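Local coordinates for protein beta-glucanase (Bacteroides thetaiotaomicron, PDB 6EUG) that probably hydrolyses beta-1,3-galactosidic bonds through its family 43 glycoside hydrolase part, a five-bladed beta-propeller that here holds glucoimidazole in its pocket, at residues D37-A45 / N76-K87. Residues are numbered along the deposited sequence; the frame is centred on the assembly and turned at random.
Sequences DTDGNVINA and NCYSSTDLYNWK
Tyr78 reaches out from strand 74-80 into the curve of segment 37-45, where its hydroxyl both accepts and donates. Asn44 N donates to Tyr78 OH at 3.0 Å, and the hydroxyl in turn donates to a water whose O lies 2.7 Å from Tyr78 OH. That water donates hydrogen bonds to Asp37 OD2 and Val42 O, tying both limbs of the loop to the phenol; Asp37 OD2 also lies at the edge of the Tyr78 ring. Two further direct bonds flank this group: Asn76 ND2 to Asn44 O, 2.9 Å long and nearly in the amide plane of Asn76, and Thr38 N to Trp86 O, also 2.9 Å.

The apolar contacts centre on Ile43. Its CG2, anti to the backbone N, sits over one face of the Tyr78 ring in a CH-pi contact, 3.9 Å from the centroid, while CD1 runs on to Trp86 CD1 at 3.9 Å. Ala45 CB meets the ring at Tyr78 CE1.

Asp37 also braces its own turn: CG stands between the backbone N and the carbonyl carbon (chi1 67°), which turns the carboxylate back over the turn, and OD1 accepts from Asn41 N and, weakly, from Asp39 N. Trp59 of the neighbouring strand 56-62 packs edge-to-face on Trp86.

The loop leading into the first blade of the propeller thus has its backbone N and O groups held mainly by side chains of that blade, Tyr78 and Asn76, with one backbone-to-backbone bond and one water bridging a buried carboxylate, a carbonyl and the tyrosine hydroxyl.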
ATOM      1  N   ASP A  37     -22.379  -4.710   6.725  1.00 19.82           N
ATOM      2  CA  ASP A  37     -22.845  -4.638   5.369  1.00 19.55           C
ATOM      3  C   ASP A  37     -24.391  -4.658   5.324  1.00 21.30           C
ATOM      4  O   ASP A  37     -25.061  -4.654   6.353  1.00 20.90           O
ATOM      5  CB  ASP A  37     -22.158  -5.719   4.478  1.00 22.62           C
ATOM      6  CG  ASP A  37     -22.541  -7.164   4.848  1.00 21.40           C
ATOM      7  OD1 ASP A  37     -23.597  -7.356   5.455  1.00 21.75           O
ATOM      8  OD2 ASP A  37     -21.773  -8.117   4.515  1.00 20.40           O
ATOM      9  N   THR A  38     -24.947  -4.649   4.124  1.00 22.19           N
ATOM     10  CA  THR A  38     -26.404  -4.670   3.929  1.00 23.21           C
ATOM     11  C   THR A  38     -27.107  -5.931   4.415  1.00 25.64           C
ATOM     12  O   THR A  38     -28.313  -5.899   4.646  1.00 29.68           O
ATOM     13  CB  THR A  38     -26.776  -4.416   2.454  1.00 24.06           C
ATOM     14  OG1 THR A  38     -26.118  -5.370   1.597  1.00 23.81           O
ATOM     15  CG2 THR A  38     -26.391  -2.984   2.056  1.00 25.71           C
ATOM     16  N   ASP A  39     -26.385  -7.030   4.558  1.00 24.83           N
ATOM     17  CA  ASP A  39     -26.922  -8.250   5.190  1.00 26.40           C
ATOM     18  C   ASP A  39     -26.787  -8.252   6.704  1.00 23.27           C
ATOM     19  O   ASP A  39     -27.263  -9.176   7.355  1.00 26.75           O
ATOM     20  CB  ASP A  39     -26.201  -9.494   4.652  1.00 29.85           C
ATOM     21  CG  ASP A  39     -26.390  -9.694   3.165  1.00 34.14           C
ATOM     22  OD1 ASP A  39     -27.544  -9.642   2.701  1.00 33.83           O
ATOM     23  OD2 ASP A  39     -25.383  -9.948   2.460  1.00 33.79           O
ATOM     24  N   GLY A  40     -26.107  -7.262   7.285  1.00 21.03           N
ATOM     25  CA  GLY A  40     -25.884  -7.226   8.727  1.00 22.76           C
ATOM     26  C   GLY A  40     -24.608  -7.885   9.213  1.00 21.91           C
ATOM     27  O   GLY A  40     -24.434  -8.052  10.419  1.00 24.93           O
ATOM     28  N   ASN A  41     -23.703  -8.239   8.300  1.00 21.27           N
ATOM     29  CA  ASN A  41     -22.438  -8.919   8.652  1.00 21.71           C
ATOM     30  C   ASN A  41     -21.296  -7.906   8.753  1.00 19.29           C
ATOM     31  O   ASN A  41     -21.238  -6.944   7.986  1.00 19.63           O
ATOM     32  CB  ASN A  41     -22.093  -9.995   7.611  1.00 22.82           C
ATOM     33  CG  ASN A  41     -23.122 -11.128   7.582  1.00 23.73           C
ATOM     34  OD1 ASN A  41     -23.551 -11.587   6.505  1.00 29.18           O
ATOM     35  ND2 ASN A  41     -23.547 -11.556   8.760  1.00 23.27           N
ATOM     36  N   VAL A  42     -20.394  -8.111   9.709  1.00 18.74           N
ATOM     37  CA  VAL A  42     -19.248  -7.195   9.885  1.00 19.80           C
ATOM     38  C   VAL A  42     -18.432  -7.083   8.572  1.00 20.01           C
ATOM     39  O   VAL A  42     -18.163  -8.099   7.913  1.00 20.44           O
ATOM     40  CB  VAL A  42     -18.372  -7.635  11.095  1.00 21.11           C
ATOM     41  CG1 VAL A  42     -17.078  -6.820  11.173  1.00 22.25           C
ATOM     42  CG2 VAL A  42     -19.159  -7.455  12.399  1.00 22.34           C
ATOM     43  N   ILE A  43     -18.079  -5.853   8.169  1.00 18.73           N
ATOM     44  CA  ILE A  43     -17.283  -5.635   6.954  1.00 17.71           C
ATOM     45  C   ILE A  43     -15.860  -6.115   7.215  1.00 17.01           C
ATOM     46  O   ILE A  43     -15.240  -5.699   8.201  1.00 19.42           O
ATOM     47  CB  ILE A  43     -17.290  -4.141   6.492  1.00 18.28           C
ATOM     48  CG1 ILE A  43     -18.742  -3.730   6.113  1.00 19.17           C
ATOM     49  CG2 ILE A  43     -16.308  -3.926   5.336  1.00 19.40           C
ATOM     50  CD1 ILE A  43     -18.937  -2.263   5.738  1.00 19.62           C
ATOM     51  N   ASN A  44     -15.346  -6.950   6.312  1.00 15.66           N
ATOM     52  CA  ASN A  44     -14.032  -7.592   6.423  1.00 16.88           C
ATOM     53  C   ASN A  44     -13.205  -7.254   5.173  1.00 15.40           C
ATOM     54  O   ASN A  44     -13.205  -8.001   4.208  1.00 17.11           O
ATOM     55  CB  ASN A  44     -14.254  -9.117   6.613  1.00 16.89           C
ATOM     56  CG  ASN A  44     -12.998  -9.872   7.058  1.00 16.53           C
ATOM     57  OD1 ASN A  44     -11.908  -9.302   7.191  1.00 16.50           O
ATOM     58  ND2 ASN A  44     -13.176 -11.168   7.360  1.00 17.28           N
ATOM     59  N   ALA A  45     -12.511  -6.097   5.215  1.00 17.42           N
ATOM     60  CA  ALA A  45     -11.766  -5.540   4.087  1.00 16.69           C
ATOM     61  C   ALA A  45     -10.642  -4.645   4.617  1.00 14.35           C
ATOM     62  O   ALA A  45     -10.651  -3.414   4.450  1.00 16.23           O
ATOM     63  CB  ALA A  45     -12.661  -4.750   3.155  1.00 18.94           C
ATOM     64  N   ASN A  76     -11.288  -9.747  -0.351  1.00 13.61           N
ATOM     65  CA  ASN A  76     -12.752  -9.522  -0.296  1.00 13.98           C
ATOM     66  C   ASN A  76     -13.115  -8.238  -1.040  1.00 15.73           C
ATOM     67  O   ASN A  76     -12.256  -7.352  -1.181  1.00 17.01           O
ATOM     68  CB  ASN A  76     -13.165  -9.421   1.197  1.00 15.71           C
ATOM     69  CG  ASN A  76     -14.503 -10.063   1.532  1.00 16.65           C
ATOM     70  OD1 ASN A  76     -15.159 -10.696   0.699  1.00 16.68           O
ATOM     71  ND2 ASN A  76     -14.890  -9.946   2.805  1.00 16.77           N
ATOM     72  N   CYS A  77     -14.369  -8.123  -1.492  1.00 15.06           N
ATOM     73  CA  CYS A  77     -14.896  -6.919  -2.167  1.00 13.89           C
ATOM     74  C   CYS A  77     -16.311  -6.528  -1.687  1.00 15.99           C
ATOM     75  O   CYS A  77     -17.199  -7.404  -1.566  1.00 16.43           O
ATOM     76  CB  CYS A  77     -14.948  -7.159  -3.664  1.00 11.95           C
ATOM     77  SG  CYS A  77     -15.624  -5.873  -4.727  1.00 18.07           S
ATOM     78  N   TYR A  78     -16.505  -5.221  -1.488  1.00 14.86           N
ATOM     79  CA  TYR A  78     -17.822  -4.596  -1.174  1.00 14.99           C
ATOM     80  C   TYR A  78     -18.118  -3.486  -2.179  1.00 15.99           C
ATOM     81  O   TYR A  78     -17.182  -2.827  -2.663  1.00 17.00           O
ATOM     82  CB  TYR A  78     -17.840  -4.044   0.260  1.00 15.67           C
ATOM     83  CG  TYR A  78     -17.656  -5.122   1.342  1.00 15.42           C
ATOM     84  CD1 TYR A  78     -16.398  -5.626   1.663  1.00 15.79           C
ATOM     85  CD2 TYR A  78     -18.744  -5.696   1.977  1.00 16.26           C
ATOM     86  CE1 TYR A  78     -16.221  -6.608   2.636  1.00 17.14           C
ATOM     87  CE2 TYR A  78     -18.591  -6.702   2.942  1.00 15.99           C
ATOM     88  CZ  TYR A  78     -17.325  -7.175   3.265  1.00 16.62           C
ATOM     89  OH  TYR A  78     -17.107  -8.174   4.235  1.00 16.63           O
ATOM     90  N   SER A  79     -19.414  -3.219  -2.433  1.00 16.17           N
ATOM     91  CA  SER A  79     -19.799  -2.141  -3.388  1.00 15.60           C
ATOM     92  C   SER A  79     -20.816  -1.175  -2.757  1.00 16.10           C
ATOM     93  O   SER A  79     -21.490  -1.556  -1.805  1.00 17.16           O
ATOM     94  CB  SER A  79     -20.360  -2.704  -4.694  1.00 16.77           C
ATOM     95  OG  SER A  79     -21.589  -3.381  -4.484  1.00 18.40           O
ATOM     96  N   SER A  80     -20.854   0.071  -3.255  1.00 16.56           N
ATOM     97  CA  SER A  80     -21.763   1.114  -2.737  1.00 16.74           C
ATOM     98  C   SER A  80     -22.004   2.217  -3.763  1.00 20.34           C
ATOM     99  O   SER A  80     -21.100   2.583  -4.477  1.00 19.43           O
ATOM    100  CB  SER A  80     -21.148   1.789  -1.516  1.00 17.89           C
ATOM    101  OG  SER A  80     -22.085   2.651  -0.865  1.00 20.63           O
ATOM    102  N   THR A  81     -23.203   2.795  -3.784  1.00 23.17           N
ATOM    103  CA  THR A  81     -23.431   4.003  -4.582  1.00 23.09           C
ATOM    104  C   THR A  81     -23.181   5.279  -3.748  1.00 23.13           C
ATOM    105  O   THR A  81     -23.045   6.369  -4.329  1.00 26.14           O
ATOM    106  CB  THR A  81     -24.866   4.047  -5.113  1.00 27.97           C
ATOM    107  OG1 THR A  81     -25.767   3.962  -4.008  1.00 32.45           O
ATOM    108  CG2 THR A  81     -25.137   2.882  -6.062  1.00 29.19           C
ATOM    109  N   ASP A  82     -23.118   5.153  -2.417  1.00 22.17           N
ATOM    110  CA  ASP A  82     -23.183   6.335  -1.511  1.00 23.08           C
ATOM    111  C   ASP A  82     -22.064   6.490  -0.446  1.00 23.12           C
ATOM    112  O   ASP A  82     -22.054   7.489   0.287  1.00 22.76           O
ATOM    113  CB  ASP A  82     -24.588   6.439  -0.853  1.00 26.50           C
ATOM    114  CG  ASP A  82     -24.923   5.263   0.090  1.00 25.96           C
ATOM    115  OD1 ASP A  82     -24.021   4.479   0.462  1.00 24.51           O
ATOM    116  OD2 ASP A  82     -26.116   5.121   0.470  1.00 31.21           O
ATOM    117  N   LEU A  83     -21.139   5.513  -0.385  1.00 22.04           N
ATOM    118  CA  LEU A  83     -20.075   5.411   0.640  1.00 21.71           C
ATOM    119  C   LEU A  83     -20.528   5.147   2.097  1.00 22.87           C
ATOM    120  O   LEU A  83     -19.682   5.191   3.018  1.00 22.30           O
ATOM    121  CB  LEU A  83     -19.107   6.623   0.570  1.00 21.01           C
ATOM    122  CG  LEU A  83     -18.378   6.735  -0.777  1.00 21.72           C
ATOM    123  CD1 LEU A  83     -17.716   8.109  -0.910  1.00 26.40           C
ATOM    124  CD2 LEU A  83     -17.328   5.644  -0.957  1.00 21.86           C
ATOM    125  N   TYR A  84     -21.822   4.867   2.300  1.00 21.85           N
ATOM    126  CA  TYR A  84     -22.382   4.541   3.625  1.00 21.10           C
ATOM    127  C   TYR A  84     -22.872   3.104   3.707  1.00 22.00           C
ATOM    128  O   TYR A  84     -22.646   2.439   4.722  1.00 24.95           O
ATOM    129  CB  TYR A  84     -23.569   5.454   3.976  1.00 21.05           C
ATOM    130  CG  TYR A  84     -23.278   6.936   4.051  1.00 24.69           C
ATOM    131  CD1 TYR A  84     -22.532   7.457   5.093  1.00 30.81           C
ATOM    132  CD2 TYR A  84     -23.805   7.831   3.118  1.00 29.29           C
ATOM    133  CE1 TYR A  84     -22.277   8.813   5.185  1.00 32.76           C
ATOM    134  CE2 TYR A  84     -23.554   9.199   3.210  1.00 29.87           C
ATOM    135  CZ  TYR A  84     -22.789   9.674   4.248  1.00 30.20           C
ATOM    136  OH  TYR A  84     -22.504  11.013   4.381  1.00 34.49           O
ATOM    137  N   ASN A  85     -23.566   2.648   2.657  1.00 21.40           N
ATOM    138  CA  ASN A  85     -24.225   1.327   2.624  1.00 23.92           C
ATOM    139  C   ASN A  85     -23.446   0.391   1.676  1.00 19.74           C
ATOM    140  O   ASN A  85     -23.362   0.631   0.459  1.00 21.59           O
ATOM    141  CB  ASN A  85     -25.678   1.471   2.161  1.00 24.88           C
ATOM    142  CG  ASN A  85     -26.519   2.305   3.118  1.00 27.74           C
ATOM    143  OD1 ASN A  85     -26.867   3.453   2.827  1.00 36.27           O
ATOM    144  ND2 ASN A  85     -26.820   1.755   4.268  1.00 26.36           N
ATOM    145  N   TRP A  86     -22.890  -0.672   2.248  1.00 18.78           N
ATOM    146  CA  TRP A  86     -21.948  -1.557   1.529  1.00 17.78           C
ATOM    147  C   TRP A  86     -22.557  -2.966   1.330  1.00 18.22           C
ATOM    148  O   TRP A  86     -22.908  -3.646   2.310  1.00 20.18           O
ATOM    149  CB  TRP A  86     -20.639  -1.641   2.319  1.00 17.92           C
ATOM    150  CG  TRP A  86     -19.869  -0.353   2.298  1.00 20.10           C
ATOM    151  CD1 TRP A  86     -19.843   0.580   3.275  1.00 19.97           C
ATOM    152  CD2 TRP A  86     -19.058   0.153   1.235  1.00 17.65           C
ATOM    153  NE1 TRP A  86     -19.058   1.650   2.898  1.00 20.56           N
ATOM    154  CE2 TRP A  86     -18.556   1.412   1.649  1.00 18.42           C
ATOM    155  CE3 TRP A  86     -18.674  -0.348  -0.019  1.00 19.33           C
ATOM    156  CZ2 TRP A  86     -17.741   2.213   0.822  1.00 17.37           C
ATOM    157  CZ3 TRP A  86     -17.848   0.425  -0.838  1.00 17.35           C
ATOM    158  CH2 TRP A  86     -17.387   1.692  -0.413  1.00 17.16           C
ATOM    159  N   LYS A  87     -22.687  -3.373   0.068  1.00 17.72           N
ATOM    160  CA  LYS A  87     -23.136  -4.712  -0.333  1.00 19.80           C
ATOM    161  C   LYS A  87     -21.921  -5.677  -0.496  1.00 19.28           C
ATOM    162  O   LYS A  87     -20.968  -5.363  -1.216  1.00 19.63           O
ATOM    163  CB  LYS A  87     -23.837  -4.613  -1.689  1.00 22.19           C
ATOM    164  CG  LYS A  87     -24.380  -5.939  -2.223  1.00 25.50           C
ATOM    165  CD  LYS A  87     -24.821  -5.785  -3.679  1.00 30.25           C
ATOM    166  CE  LYS A  87     -25.612  -6.998  -4.124  1.00 39.85           C
ATOM    167  NZ  LYS A  87     -26.062  -6.857  -5.533  1.00 54.01           N
TER
HETATM  168  O   HOH W   1     -19.334  -8.943   5.586  1.00 19.10           O